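378aa long hypothetical citrate synthase (Sulfolobus tokodaii, PDB 1VGM) is a protein of unestablished function that belongs to the citrate synthase family, with a mostly helical chain that pairs with a second copy of itself. Local coordinates at residues 67-72 / 121-126; 134-139 / 159-164; 183-188 / 258-263; 240-245 / 294-299. All coordinates share one frame; numbering follows the deposited sequence.

Interaction 1: residues 67-72 / 121-126; sequences KGIINE and AVQIIA
Ile69 and Ile70, near the end of helix 60-71, pack against Val122, Gln123 and Ala126 of helix 117-139 in a largely buried, apolar helix-to-helix contact. Over the two short segments the axes approach to 8.5 Å and cross at -49°. The focus is one methyl group of Val122. Its CG1 stands anti to the backbone N (chi1 -175°) and meets both isoleucines, each side chain crossing that of the valine at about a right angle. Ile69 brings CG2 to 3.6 Å from Val122 CG1, while Ile70 CG1 comes equally close to that methyl. The branch of Ile69 that does this, CG2, is anti to its own backbone N, and it also touches Gln123 CG at 3.8 Å. One turn on from Val122, Ala126 has only CB to offer, and this packs 3.7 Å from Ile70 O, bringing the backbones close there. Beyond the apolar patch, a water links the two segments: it donates to Glu72 OE1 at 2.6 Å and accepts from Gln123 NE2 at 2.9 Å. Ile70 also packs on Glu46 and Ile49 of helix 45-54, whereas Ala121 and Ile124 turn to Leu344 of helix 331-353, so these two helices pack around the same pair. Close packing of two crossed helices, with an alanine where the CA atoms of Ile70 and Ala126 come nearest, is the kind of apolar helix pairing on which the all-alpha fold of the citrate synthase family is built.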
loop_
_atom_site.group_PDB
_atom_site.type_symbol
_atom_site.label_atom_id
_atom_site.label_comp_id
_atom_site.label_asym_id
_atom_site.label_seq_id
_atom_site.Cartn_x
_atom_site.Cartn_y
_atom_site.Cartn_z
ATOM N N LYS A 67 -6.374 24.503 -14.147
ATOM C CA LYS A 67 -5.263 25.325 -13.669
ATOM C C LYS A 67 -5.617 26.045 -12.362
ATOM O O LYS A 67 -4.775 26.191 -11.470
ATOM C CB LYS A 67 -4.865 26.345 -14.749
ATOM C CG LYS A 67 -4.407 25.706 -16.059
ATOM C CD LYS A 67 -4.038 26.739 -17.120
ATOM C CE LYS A 67 -3.290 26.078 -18.278
ATOM N NZ LYS A 67 -2.973 27.009 -19.407
ATOM N N GLY A 68 -6.870 26.477 -12.252
ATOM C CA GLY A 68 -7.339 27.103 -11.028
ATOM C C GLY A 68 -7.311 26.194 -9.806
ATOM O O GLY A 68 -6.927 26.618 -8.716
ATOM N N ILE A 69 -7.718 24.943 -9.972
ATOM C CA ILE A 69 -7.639 23.999 -8.868
ATOM C C ILE A 69 -6.184 23.728 -8.498
ATOM O O ILE A 69 -5.815 23.759 -7.326
ATOM C CB ILE A 69 -8.326 22.668 -9.226
ATOM C CG1 ILE A 69 -9.833 22.901 -9.408
ATOM C CG2 ILE A 69 -8.066 21.636 -8.129
ATOM C CD1 ILE A 69 -10.559 21.762 -10.137
ATOM N N ILE A 70 -5.363 23.465 -9.505
ATOM C CA ILE A 70 -3.947 23.225 -9.278
ATOM C C ILE A 70 -3.354 24.353 -8.458
ATOM O O ILE A 70 -2.737 24.118 -7.414
ATOM C CB ILE A 70 -3.171 23.105 -10.618
ATOM C CG1 ILE A 70 -3.517 21.774 -11.297
ATOM C CG2 ILE A 70 -1.673 23.187 -10.370
ATOM C CD1 ILE A 70 -3.103 21.688 -12.749
ATOM N N ASN A 71 -3.543 25.579 -8.935
ATOM C CA ASN A 71 -2.791 26.721 -8.424
ATOM C C ASN A 71 -3.210 27.088 -7.005
ATOM O O ASN A 71 -2.474 27.773 -6.296
ATOM C CB ASN A 71 -2.978 27.933 -9.343
ATOM C CG ASN A 71 -2.085 27.876 -10.563
ATOM O OD1 ASN A 71 -0.926 27.457 -10.477
ATOM N ND2 ASN A 71 -2.616 28.296 -11.709
ATOM N N GLU A 72 -4.391 26.632 -6.597
ATOM C CA GLU A 72 -4.861 26.895 -5.243
ATOM C C GLU A 72 -4.619 25.718 -4.295
ATOM O O GLU A 72 -5.068 25.746 -3.154
ATOM C CB GLU A 72 -6.356 27.255 -5.253
ATOM C CG GLU A 72 -7.291 26.074 -5.472
ATOM C CD GLU A 72 -8.736 26.502 -5.716
ATOM O OE1 GLU A 72 -9.573 25.638 -6.050
ATOM O OE2 GLU A 72 -9.036 27.703 -5.571
ATOM N N ALA A 121 -8.723 14.600 -7.118
ATOM C CA ALA A 121 -7.580 14.103 -7.889
ATOM C C ALA A 121 -6.617 15.208 -8.334
ATOM O O ALA A 121 -5.401 15.055 -8.239
ATOM C CB ALA A 121 -8.077 13.324 -9.111
ATOM N N VAL A 122 -7.163 16.317 -8.824
ATOM C CA VAL A 122 -6.336 17.437 -9.260
ATOM C C VAL A 122 -5.570 18.038 -8.085
ATOM O O VAL A 122 -4.375 18.311 -8.192
ATOM C CB VAL A 122 -7.182 18.552 -9.931
ATOM C CG1 VAL A 122 -6.264 19.637 -10.486
ATOM C CG2 VAL A 122 -8.021 17.962 -11.057
ATOM N N GLN A 123 -6.260 18.233 -6.963
ATOM C CA GLN A 123 -5.615 18.713 -5.741
ATOM C C GLN A 123 -4.457 17.809 -5.349
ATOM O O GLN A 123 -3.383 18.288 -4.981
ATOM C CB GLN A 123 -6.619 18.778 -4.585
ATOM C CG GLN A 123 -7.749 19.772 -4.804
ATOM C CD GLN A 123 -8.758 19.780 -3.664
ATOM O OE1 GLN A 123 -8.855 18.823 -2.887
ATOM N NE2 GLN A 123 -9.525 20.861 -3.566
ATOM N N ILE A 124 -4.671 16.500 -5.431
ATOM C CA ILE A 124 -3.619 15.549 -5.074
ATOM C C ILE A 124 -2.413 15.684 -6.009
ATOM O O ILE A 124 -1.265 15.583 -5.588
ATOM C CB ILE A 124 -4.133 14.086 -5.138
ATOM C CG1 ILE A 124 -5.252 13.882 -4.111
ATOM C CG2 ILE A 124 -2.969 13.096 -4.887
ATOM C CD1 ILE A 124 -5.828 12.477 -4.118
ATOM N N ILE A 125 -2.688 15.919 -7.285
ATOM C CA ILE A 125 -1.629 16.133 -8.260
ATOM C C ILE A 125 -0.836 17.395 -7.925
ATOM O O ILE A 125 0.388 17.414 -8.018
ATOM C CB ILE A 125 -2.224 16.199 -9.695
ATOM C CG1 ILE A 125 -2.602 14.780 -10.137
ATOM C CG2 ILE A 125 -1.222 16.800 -10.676
ATOM C CD1 ILE A 125 -3.579 14.722 -11.290
ATOM N N ALA A 126 -1.531 18.438 -7.498
ATOM C CA ALA A 126 -0.875 19.644 -7.000
ATOM C C ALA A 126 0.112 19.325 -5.875
ATOM O O ALA A 126 1.264 19.751 -5.902
ATOM C CB ALA A 126 -1.929 20.635 -6.512
HETATM O O HOH W 1 -9.970 23.189 -5.259
#

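Interaction 2: residues 134-139 / 159-164; sequences NIYRAK and AATFGK
Arg137 reaches from helix 117-139 to the last turn of helix 153-162 and grips a single backbone oxygen there with two nitrogens. NE donates to Ala160 O at 2.7 Å (N-H...O 154°), and NH2 donates to the same Ala160 O at 2.9 Å, a more bent bond of 137°. The acceptor lies in the guanidinium plane, while both donors are somewhat tilted from the plane of the carbonyl. An extended run from CG to NE carries the group across. Tyr136, the residue before Arg137, with CG anti to the backbone N (chi1 166°), meets Thr161: CD2 touches Thr161 CG2 at 3.5 Å, and Thr161 O lies at the ring edge, 3.4 Å from Tyr136 CE2. Phe162 turns its edge toward the Tyr136 face in an offset edge-to-face pair, ring centroids 5.4 Å apart. The two helices are consecutive in this helical fold, and the contact ties the C-terminal end of helix 117-139 to the C-terminal end of the next, 153-162. Thr161 CG2 also sits over the centre of the Phe162 ring, 3.5 Å above its plane, while Thr161 OG1 bonds back to Phe157 O. Farther out, Arg137 NH1 is held by Lys143 O of the joining loop, and Asn134 OD1 accepts from Lys145 N of the same loop. Phe326 makes a second edge-to-face pair with Phe162.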
loop_
_atom_site.group_PDB
_atom_site.type_symbol
_atom_site.label_atom_id
_atom_site.label_comp_id
_atom_site.label_asym_id
_atom_site.label_seq_id
_atom_site.Cartn_x
_atom_site.Cartn_y
_atom_site.Cartn_z
ATOM N N ASN A 134 10.054 19.073 -2.367
ATOM C CA ASN A 134 10.634 19.278 -1.047
ATOM C C ASN A 134 11.418 18.065 -0.558
ATOM O O ASN A 134 12.298 18.181 0.305
ATOM C CB ASN A 134 9.540 19.635 -0.043
ATOM C CG ASN A 134 9.219 21.111 -0.045
ATOM O OD1 ASN A 134 9.956 21.915 0.524
ATOM N ND2 ASN A 134 8.123 21.480 -0.695
ATOM N N ILE A 135 11.106 16.902 -1.118
ATOM C CA ILE A 135 11.944 15.732 -0.907
ATOM C C ILE A 135 13.342 15.981 -1.451
ATOM O O ILE A 135 14.326 15.741 -0.755
ATOM C CB ILE A 135 11.360 14.470 -1.592
ATOM C CG1 ILE A 135 10.096 14.028 -0.851
ATOM C CG2 ILE A 135 12.409 13.349 -1.594
ATOM C CD1 ILE A 135 9.472 12.768 -1.398
ATOM N N TYR A 136 13.434 16.462 -2.689
ATOM C CA TYR A 136 14.726 16.897 -3.220
ATOM C C TYR A 136 15.406 17.869 -2.260
ATOM O O TYR A 136 16.586 17.721 -1.940
ATOM C CB TYR A 136 14.560 17.564 -4.591
ATOM C CG TYR A 136 15.783 18.332 -5.046
ATOM C CD1 TYR A 136 16.963 17.669 -5.388
ATOM C CD2 TYR A 136 15.764 19.727 -5.111
ATOM C CE1 TYR A 136 18.101 18.379 -5.778
ATOM C CE2 TYR A 136 16.889 20.448 -5.502
ATOM C CZ TYR A 136 18.053 19.767 -5.831
ATOM O OH TYR A 136 19.158 20.492 -6.196
ATOM N N ARG A 137 14.661 18.866 -1.800
ATOM C CA ARG A 137 15.255 19.913 -0.988
ATOM C C ARG A 137 15.764 19.368 0.344
ATOM O O ARG A 137 16.879 19.684 0.760
ATOM C CB ARG A 137 14.241 21.030 -0.758
ATOM C CG ARG A 137 14.137 21.975 -1.942
ATOM C CD ARG A 137 13.031 22.989 -1.768
ATOM N NE ARG A 137 13.165 24.059 -2.745
ATOM C CZ ARG A 137 14.069 25.032 -2.684
ATOM N NH1 ARG A 137 14.799 25.208 -1.593
ATOM N NH2 ARG A 137 14.239 25.832 -3.724
ATOM N N ALA A 138 14.952 18.543 1.002
ATOM C CA ALA A 138 15.352 17.900 2.249
ATOM C C ALA A 138 16.631 17.075 2.100
ATOM O O ALA A 138 17.512 17.124 2.956
ATOM C CB ALA A 138 14.221 17.016 2.763
ATOM N N LYS A 139 16.737 16.312 1.019
ATOM C CA LYS A 139 17.883 15.419 0.861
ATOM C C LYS A 139 19.155 16.200 0.579
ATOM O O LYS A 139 20.254 15.704 0.825
ATOM C CB LYS A 139 17.640 14.415 -0.269
ATOM C CG LYS A 139 16.669 13.299 0.101
ATOM C CD LYS A 139 16.548 12.262 -1.009
ATOM C CE LYS A 139 17.837 11.465 -1.160
ATOM N NZ LYS A 139 18.188 10.689 0.072
ATOM N N ALA A 159 10.293 25.440 -10.525
ATOM C CA ALA A 159 10.704 26.646 -9.814
ATOM C C ALA A 159 10.843 26.400 -8.309
ATOM O O ALA A 159 11.774 26.891 -7.672
ATOM C CB ALA A 159 9.700 27.782 -10.082
ATOM N N ALA A 160 9.917 25.633 -7.748
ATOM C CA ALA A 160 9.978 25.280 -6.336
ATOM C C ALA A 160 11.201 24.410 -6.067
ATOM O O ALA A 160 11.929 24.613 -5.095
ATOM C CB ALA A 160 8.718 24.542 -5.944
ATOM N N THR A 161 11.418 23.432 -6.937
ATOM C CA THR A 161 12.499 22.481 -6.759
ATOM C C THR A 161 13.857 23.184 -6.742
ATOM O O THR A 161 14.647 22.991 -5.815
ATOM C CB THR A 161 12.476 21.416 -7.878
ATOM O OG1 THR A 161 11.271 20.647 -7.763
ATOM C CG2 THR A 161 13.678 20.485 -7.773
ATOM N N PHE A 162 14.125 23.999 -7.759
ATOM C CA PHE A 162 15.458 24.564 -7.941
ATOM C C PHE A 162 15.562 26.035 -7.527
ATOM O O PHE A 162 16.653 26.608 -7.520
ATOM C CB PHE A 162 15.897 24.383 -9.399
ATOM C CG PHE A 162 15.988 22.941 -9.823
ATOM C CD1 PHE A 162 15.105 22.418 -10.772
ATOM C CD2 PHE A 162 16.908 22.086 -9.216
ATOM C CE1 PHE A 162 15.136 21.062 -11.111
ATOM C CE2 PHE A 162 16.950 20.729 -9.545
ATOM C CZ PHE A 162 16.059 20.214 -10.491
ATOM N N GLY A 163 14.427 26.634 -7.177
ATOM C CA GLY A 163 14.445 27.963 -6.600
ATOM C C GLY A 163 14.838 29.038 -7.590
ATOM O O GLY A 163 15.417 30.054 -7.220
ATOM N N LYS A 164 14.496 28.817 -8.849
ATOM C CA LYS A 164 15.014 29.575 -9.968
ATOM C C LYS A 164 13.971 29.467 -11.072
ATOM O O LYS A 164 13.294 28.436 -11.192
ATOM C CB LYS A 164 16.322 28.939 -10.447
ATOM C CG LYS A 164 17.198 29.803 -11.328
ATOM C CD LYS A 164 18.490 29.101 -11.732
ATOM C CE LYS A 164 18.307 27.592 -11.885
ATOM N NZ LYS A 164 19.566 26.899 -12.288
#

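Interaction 3: residues 183-188 / 258-263; sequences DHEVPA and GHRVYK
His184 and Tyr262 reach toward each other tip to tip, their rings meeting rim to rim with planes 45° apart. His184 NE2 and Tyr262 OH form an almost straight hydrogen bond of 2.8 Å, with the hydroxyl near the imidazole plane. At its other nitrogen His184 turns to its neighbour: ND1 donates in the ring plane to Glu185 OE2 at 2.7 Å, and that oxygen receives the bond on its anti lone pair. The extended side chain of Glu185 runs past that of His259 in the opposite direction. Glu185 OE2 lies at the edge of the His259 ring, 3.2 Å from CE1. The imidazoles of His184 and His259 are turned 90° to each other and meet obliquely, CE1 of one 3.7 Å from CE1 of the other. A water donates to Glu185 OE2 and is hydrogen-bonded to His259 NE2 at 2.9 Å. The ring of His259 is fixed from its own loop, since ND1 accepts from both Val261 N and Tyr262 N, and Tyr262 CD1 sits over its face. The cluster joins two loops of the fold, with Ile22 of strand 20-23 and Arg268 of helix 267-280 packed against it; Arg260 lies near the like-charged Arg359 of the second subunit. Held at both nitrogens, His184 has its ring rotation set, and Glu185 OE2 gathers a histidine N-H and a water proton, giving a connected polar network across the two loops.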
loop_
_atom_site.group_PDB
_atom_site.type_symbol
_atom_site.label_atom_id
_atom_site.label_comp_id
_atom_site.label_asym_id
_atom_site.label_seq_id
_atom_site.Cartn_x
_atom_site.Cartn_y
_atom_site.Cartn_z
ATOM N N ASP A 183 0.480 6.863 -17.729
ATOM C CA ASP A 183 -0.088 5.530 -17.526
ATOM C C ASP A 183 0.447 4.487 -18.510
ATOM O O ASP A 183 0.833 4.821 -19.634
ATOM C CB ASP A 183 -1.614 5.588 -17.626
ATOM C CG ASP A 183 -2.277 4.330 -17.107
ATOM O OD1 ASP A 183 -1.812 3.801 -16.079
ATOM O OD2 ASP A 183 -3.263 3.874 -17.720
ATOM N N HIS A 184 0.465 3.226 -18.075
ATOM C CA HIS A 184 0.920 2.114 -18.908
ATOM C C HIS A 184 0.749 0.794 -18.161
ATOM O O HIS A 184 1.368 0.579 -17.118
ATOM C CB HIS A 184 2.398 2.292 -19.295
ATOM C CG HIS A 184 2.728 1.815 -20.678
ATOM N ND1 HIS A 184 3.123 0.522 -20.946
ATOM C CD2 HIS A 184 2.719 2.458 -21.873
ATOM C CE1 HIS A 184 3.344 0.389 -22.243
ATOM N NE2 HIS A 184 3.104 1.550 -22.828
ATOM N N GLU A 185 -0.084 -0.086 -18.713
ATOM C CA GLU A 185 -0.320 -1.406 -18.144
ATOM C C GLU A 185 -0.807 -1.296 -16.702
ATOM O O GLU A 185 -1.252 -0.236 -16.273
ATOM C CB GLU A 185 0.958 -2.240 -18.216
ATOM C CG GLU A 185 1.439 -2.492 -19.644
ATOM C CD GLU A 185 2.924 -2.817 -19.711
ATOM O OE1 GLU A 185 3.287 -3.992 -19.525
ATOM O OE2 GLU A 185 3.729 -1.891 -19.946
ATOM N N VAL A 186 -0.733 -2.392 -15.957
ATOM C CA VAL A 186 -1.138 -2.380 -14.558
ATOM C C VAL A 186 -0.038 -3.009 -13.721
ATOM O O VAL A 186 -0.151 -4.155 -13.282
ATOM C CB VAL A 186 -2.446 -3.165 -14.337
ATOM C CG1 VAL A 186 -3.048 -2.790 -13.001
ATOM C CG2 VAL A 186 -3.431 -2.873 -15.455
ATOM N N PRO A 187 1.056 -2.267 -13.508
ATOM C CA PRO A 187 2.159 -2.760 -12.680
ATOM C C PRO A 187 1.750 -2.856 -11.218
ATOM O O PRO A 187 0.595 -2.609 -10.867
ATOM C CB PRO A 187 3.263 -1.723 -12.911
ATOM C CG PRO A 187 2.506 -0.462 -13.191
ATOM C CD PRO A 187 1.319 -0.905 -14.011
ATOM N N ALA A 188 2.706 -3.202 -10.364
ATOM C CA ALA A 188 2.403 -3.515 -8.973
ATOM C C ALA A 188 1.893 -2.288 -8.217
ATOM O O ALA A 188 1.014 -2.401 -7.353
ATOM C CB ALA A 188 3.638 -4.077 -8.292
ATOM N N GLY A 258 14.047 -3.798 -24.021
ATOM C CA GLY A 258 13.106 -4.883 -23.792
ATOM C C GLY A 258 11.796 -4.439 -23.165
ATOM O O GLY A 258 11.738 -3.422 -22.470
ATOM N N HIS A 259 10.744 -5.219 -23.407
ATOM C CA HIS A 259 9.399 -4.893 -22.950
ATOM C C HIS A 259 8.445 -6.080 -23.155
ATOM O O HIS A 259 8.572 -6.828 -24.123
ATOM C CB HIS A 259 8.875 -3.675 -23.714
ATOM C CG HIS A 259 7.823 -2.910 -22.975
ATOM N ND1 HIS A 259 6.478 -3.186 -23.095
ATOM C CD2 HIS A 259 7.922 -1.896 -22.083
ATOM C CE1 HIS A 259 5.793 -2.375 -22.305
ATOM N NE2 HIS A 259 6.646 -1.584 -21.680
ATOM N N ARG A 260 7.482 -6.231 -22.249
ATOM C CA ARG A 260 6.512 -7.319 -22.327
ATOM C C ARG A 260 5.529 -7.177 -23.484
ATOM O O ARG A 260 5.014 -8.174 -23.983
ATOM C CB ARG A 260 5.725 -7.418 -21.019
ATOM C CG ARG A 260 6.519 -7.951 -19.844
ATOM C CD ARG A 260 5.776 -7.700 -18.532
ATOM N NE ARG A 260 4.402 -8.209 -18.550
ATOM C CZ ARG A 260 4.064 -9.476 -18.319
ATOM N NH1 ARG A 260 2.785 -9.826 -18.271
ATOM N NH2 ARG A 260 5.004 -10.394 -18.138
ATOM N N VAL A 261 5.251 -5.947 -23.910
ATOM C CA VAL A 261 4.235 -5.737 -24.936
ATOM C C VAL A 261 4.792 -5.125 -26.216
ATOM O O VAL A 261 4.409 -5.530 -27.308
ATOM C CB VAL A 261 3.062 -4.855 -24.413
ATOM C CG1 VAL A 261 2.614 -5.348 -23.050
ATOM C CG2 VAL A 261 3.478 -3.391 -24.350
ATOM N N TYR A 262 5.700 -4.160 -26.090
ATOM C CA TYR A 262 6.375 -3.608 -27.260
ATOM C C TYR A 262 7.367 -4.588 -27.888
ATOM O O TYR A 262 8.265 -5.101 -27.217
ATOM C CB TYR A 262 7.098 -2.307 -26.899
ATOM C CG TYR A 262 6.155 -1.165 -26.582
ATOM C CD1 TYR A 262 6.218 -0.506 -25.358
ATOM C CD2 TYR A 262 5.160 -0.785 -27.482
ATOM C CE1 TYR A 262 5.317 0.490 -25.038
ATOM C CE2 TYR A 262 4.247 0.215 -27.164
ATOM C CZ TYR A 262 4.331 0.847 -25.940
ATOM O OH TYR A 262 3.417 1.827 -25.603
ATOM N N LYS A 263 7.188 -4.837 -29.183
ATOM C CA LYS A 263 8.078 -5.701 -29.948
ATOM C C LYS A 263 8.805 -4.856 -30.988
ATOM O O LYS A 263 9.448 -5.369 -31.905
ATOM C CB LYS A 263 7.272 -6.807 -30.635
ATOM C CG LYS A 263 6.966 -8.001 -29.734
ATOM C CD LYS A 263 5.541 -7.971 -29.195
ATOM C CE LYS A 263 5.100 -9.359 -28.718
ATOM N NZ LYS A 263 5.997 -9.937 -27.667
HETATM O O HOH W 2 6.130 0.223 -19.493
#

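Interaction 4: residues 240-245 / 294-299; sequences DKWFEE and ERIEKL
Arg295 starts with CG anti to its backbone N (chi1 179°), and chi2 (57°) turns CD aside; with the rest of the chain extended, the edge of its guanidinium meets the carboxylate of Asp240 on the facing helix. The two flat groups are nearly coplanar and meet side-on: NE bonds to Asp240 OD2 at 2.8 Å, and NH2 to Asp240 OD1 at 2.8 Å. Both bonds of this salt bridge are close to straight and use the syn lone pairs of the oxygens. Phe243, with CG also anti to the backbone N, presents a ring face to Leu299, whose CB lies over the centre, 3.6 Å from the ring centroid, in a CH-pi contact. Leu299 also spans the polar and apolar halves: CD1 packs 3.8 Å from both Phe243 CB and Asp240 OD2, and CD2 lies over one face of the Arg295 guanidinium, offset toward its rim. On the other flank Ile296 CD1 touches Trp242 CE3 at 4.0 Å, while the indole NE1 is bonded to Glu232 of helix 222-233. The contact packs helix 239-249 against helix 284-304, the short segments crossing at -41°, and Leu254 of a loop touches both Phe243 and Ile296. Two charge-assisted bonds between matched flat groups set how Asp240 and Arg295 face each other, and this salt bridge at the margin probably constrains the alignment of the helices beside a less directional apolar core.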
loop_
_atom_site.group_PDB
_atom_site.type_symbol
_atom_site.label_atom_id
_atom_site.label_comp_id
_atom_site.label_asym_id
_atom_site.label_seq_id
_atom_site.Cartn_x
_atom_site.Cartn_y
_atom_site.Cartn_z
ATOM N N ASP A 240 31.936 0.663 -26.793
ATOM C CA ASP A 240 32.050 -0.645 -27.434
ATOM C C ASP A 240 32.702 -1.667 -26.511
ATOM O O ASP A 240 32.234 -2.796 -26.395
ATOM C CB ASP A 240 32.859 -0.541 -28.731
ATOM C CG ASP A 240 32.109 0.194 -29.826
ATOM O OD1 ASP A 240 32.306 -0.148 -31.009
ATOM O OD2 ASP A 240 31.323 1.113 -29.507
ATOM N N LYS A 241 33.786 -1.269 -25.861
ATOM C CA LYS A 241 34.446 -2.128 -24.887
ATOM C C LYS A 241 33.467 -2.595 -23.802
ATOM O O LYS A 241 33.413 -3.784 -23.476
ATOM C CB LYS A 241 35.617 -1.373 -24.258
ATOM C CG LYS A 241 36.312 -2.097 -23.117
ATOM C CD LYS A 241 37.409 -1.228 -22.513
ATOM C CE LYS A 241 38.359 -2.041 -21.644
ATOM N NZ LYS A 241 39.653 -1.320 -21.422
ATOM N N TRP A 242 32.702 -1.654 -23.250
ATOM C CA TRP A 242 31.774 -1.931 -22.151
ATOM C C TRP A 242 30.686 -2.914 -22.583
ATOM O O TRP A 242 30.383 -3.878 -21.882
ATOM C CB TRP A 242 31.125 -0.625 -21.676
ATOM C CG TRP A 242 30.186 -0.783 -20.523
ATOM C CD1 TRP A 242 30.488 -0.655 -19.197
ATOM C CD2 TRP A 242 28.779 -1.064 -20.590
ATOM N NE1 TRP A 242 29.355 -0.837 -18.435
ATOM C CE2 TRP A 242 28.294 -1.090 -19.265
ATOM C CE3 TRP A 242 27.880 -1.278 -21.642
ATOM C CZ2 TRP A 242 26.946 -1.322 -18.961
ATOM C CZ3 TRP A 242 26.535 -1.509 -21.339
ATOM C CH2 TRP A 242 26.086 -1.529 -20.008
ATOM N N PHE A 243 30.103 -2.657 -23.746
ATOM C CA PHE A 243 29.034 -3.496 -24.273
ATOM C C PHE A 243 29.487 -4.942 -24.443
ATOM O O PHE A 243 28.774 -5.871 -24.058
ATOM C CB PHE A 243 28.562 -2.938 -25.621
ATOM C CG PHE A 243 27.308 -3.573 -26.133
ATOM C CD1 PHE A 243 27.363 -4.730 -26.902
ATOM C CD2 PHE A 243 26.066 -3.008 -25.862
ATOM C CE1 PHE A 243 26.193 -5.320 -27.385
ATOM C CE2 PHE A 243 24.890 -3.592 -26.340
ATOM C CZ PHE A 243 24.953 -4.742 -27.105
ATOM N N GLU A 244 30.663 -5.138 -25.034
ATOM C CA GLU A 244 31.158 -6.489 -25.286
ATOM C C GLU A 244 31.429 -7.192 -23.953
ATOM O O GLU A 244 31.115 -8.369 -23.782
ATOM C CB GLU A 244 32.440 -6.446 -26.131
ATOM C CG GLU A 244 33.114 -7.812 -26.327
ATOM C CD GLU A 244 32.321 -8.753 -27.229
ATOM O OE1 GLU A 244 32.568 -9.983 -27.188
ATOM O OE2 GLU A 244 31.458 -8.264 -27.983
ATOM N N GLU A 245 31.999 -6.455 -23.007
ATOM C CA GLU A 245 32.392 -7.029 -21.726
ATOM C C GLU A 245 31.180 -7.376 -20.863
ATOM O O GLU A 245 31.036 -8.509 -20.404
ATOM C CB GLU A 245 33.302 -6.054 -20.977
ATOM C CG GLU A 245 33.774 -6.554 -19.622
ATOM C CD GLU A 245 34.563 -5.506 -18.860
ATOM O OE1 GLU A 245 34.458 -5.467 -17.616
ATOM O OE2 GLU A 245 35.292 -4.721 -19.495
ATOM N N GLU A 294 23.448 6.834 -27.359
ATOM C CA GLU A 294 23.267 6.586 -28.795
ATOM C C GLU A 294 24.029 5.364 -29.279
ATOM O O GLU A 294 23.501 4.547 -30.032
ATOM C CB GLU A 294 23.764 7.771 -29.618
ATOM C CG GLU A 294 22.884 8.992 -29.624
ATOM C CD GLU A 294 23.344 9.990 -30.667
ATOM O OE1 GLU A 294 22.736 10.034 -31.753
ATOM O OE2 GLU A 294 24.323 10.719 -30.404
ATOM N N ARG A 295 25.292 5.268 -28.877
ATOM C CA ARG A 295 26.144 4.193 -29.359
ATOM C C ARG A 295 25.658 2.886 -28.770
ATOM O O ARG A 295 25.617 1.867 -29.449
ATOM C CB ARG A 295 27.604 4.432 -28.955
ATOM C CG ARG A 295 28.571 3.327 -29.398
ATOM C CD ARG A 295 28.528 3.121 -30.914
ATOM N NE ARG A 295 29.486 2.116 -31.371
ATOM C CZ ARG A 295 29.568 1.665 -32.621
ATOM N NH1 ARG A 295 28.756 2.141 -33.559
ATOM N NH2 ARG A 295 30.459 0.732 -32.936
ATOM N N ILE A 296 25.290 2.919 -27.497
ATOM C CA ILE A 296 24.784 1.724 -26.838
ATOM C C ILE A 296 23.474 1.285 -27.489
ATOM O O ILE A 296 23.215 0.089 -27.645
ATOM C CB ILE A 296 24.538 1.974 -25.331
ATOM C CG1 ILE A 296 25.869 2.247 -24.617
ATOM C CG2 ILE A 296 23.826 0.771 -24.718
ATOM C CD1 ILE A 296 26.867 1.110 -24.733
ATOM N N GLU A 297 22.651 2.255 -27.871
ATOM C CA GLU A 297 21.392 1.947 -28.536
ATOM C C GLU A 297 21.654 1.208 -29.848
ATOM O O GLU A 297 20.995 0.214 -30.142
ATOM C CB GLU A 297 20.593 3.223 -28.818
ATOM C CG GLU A 297 19.273 2.957 -29.534
ATOM C CD GLU A 297 18.682 4.199 -30.157
ATOM O OE1 GLU A 297 19.020 5.308 -29.700
ATOM O OE2 GLU A 297 17.877 4.069 -31.100
ATOM N N LYS A 298 22.617 1.694 -30.628
ATOM C CA LYS A 298 22.990 1.036 -31.881
ATOM C C LYS A 298 23.479 -0.405 -31.678
ATOM O O LYS A 298 22.982 -1.332 -32.319
ATOM C CB LYS A 298 24.069 1.846 -32.607
ATOM C CG LYS A 298 24.361 1.366 -34.022
ATOM C CD LYS A 298 23.095 1.349 -34.879
ATOM C CE LYS A 298 22.451 2.734 -34.995
ATOM N NZ LYS A 298 22.810 3.431 -36.271
ATOM N N LEU A 299 24.447 -0.595 -30.789
ATOM C CA LEU A 299 24.930 -1.939 -30.487
ATOM C C LEU A 299 23.780 -2.797 -29.978
ATOM O O LEU A 299 23.634 -3.958 -30.376
ATOM C CB LEU A 299 26.045 -1.877 -29.442
ATOM C CG LEU A 299 27.234 -1.011 -29.875
ATOM C CD1 LEU A 299 28.184 -0.807 -28.698
ATOM C CD2 LEU A 299 27.949 -1.674 -31.056
#

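Along the chain, interactions 1 and 2 are complete before the others begin, whereas the segments of interactions 3 and 4 alternate, so that pair is interleaved. Interactions 1 and 2 share helix 117-139 and have centres about 19 Å apart; interaction 1 lies near the start of that helix and interaction 2 at its end. Interaction 3 joins two loops on the opposite side of the chain's centre from both. Interaction 4, between helices 239-249 and 284-304, lies farthest from interaction 1, about 43 Å centre to centre, and about 25 Å from interaction 3. None touches another, so each packs its own part of the helical fold, with loop 258-263 following helix 239-249 to connect interactions 4 and 3.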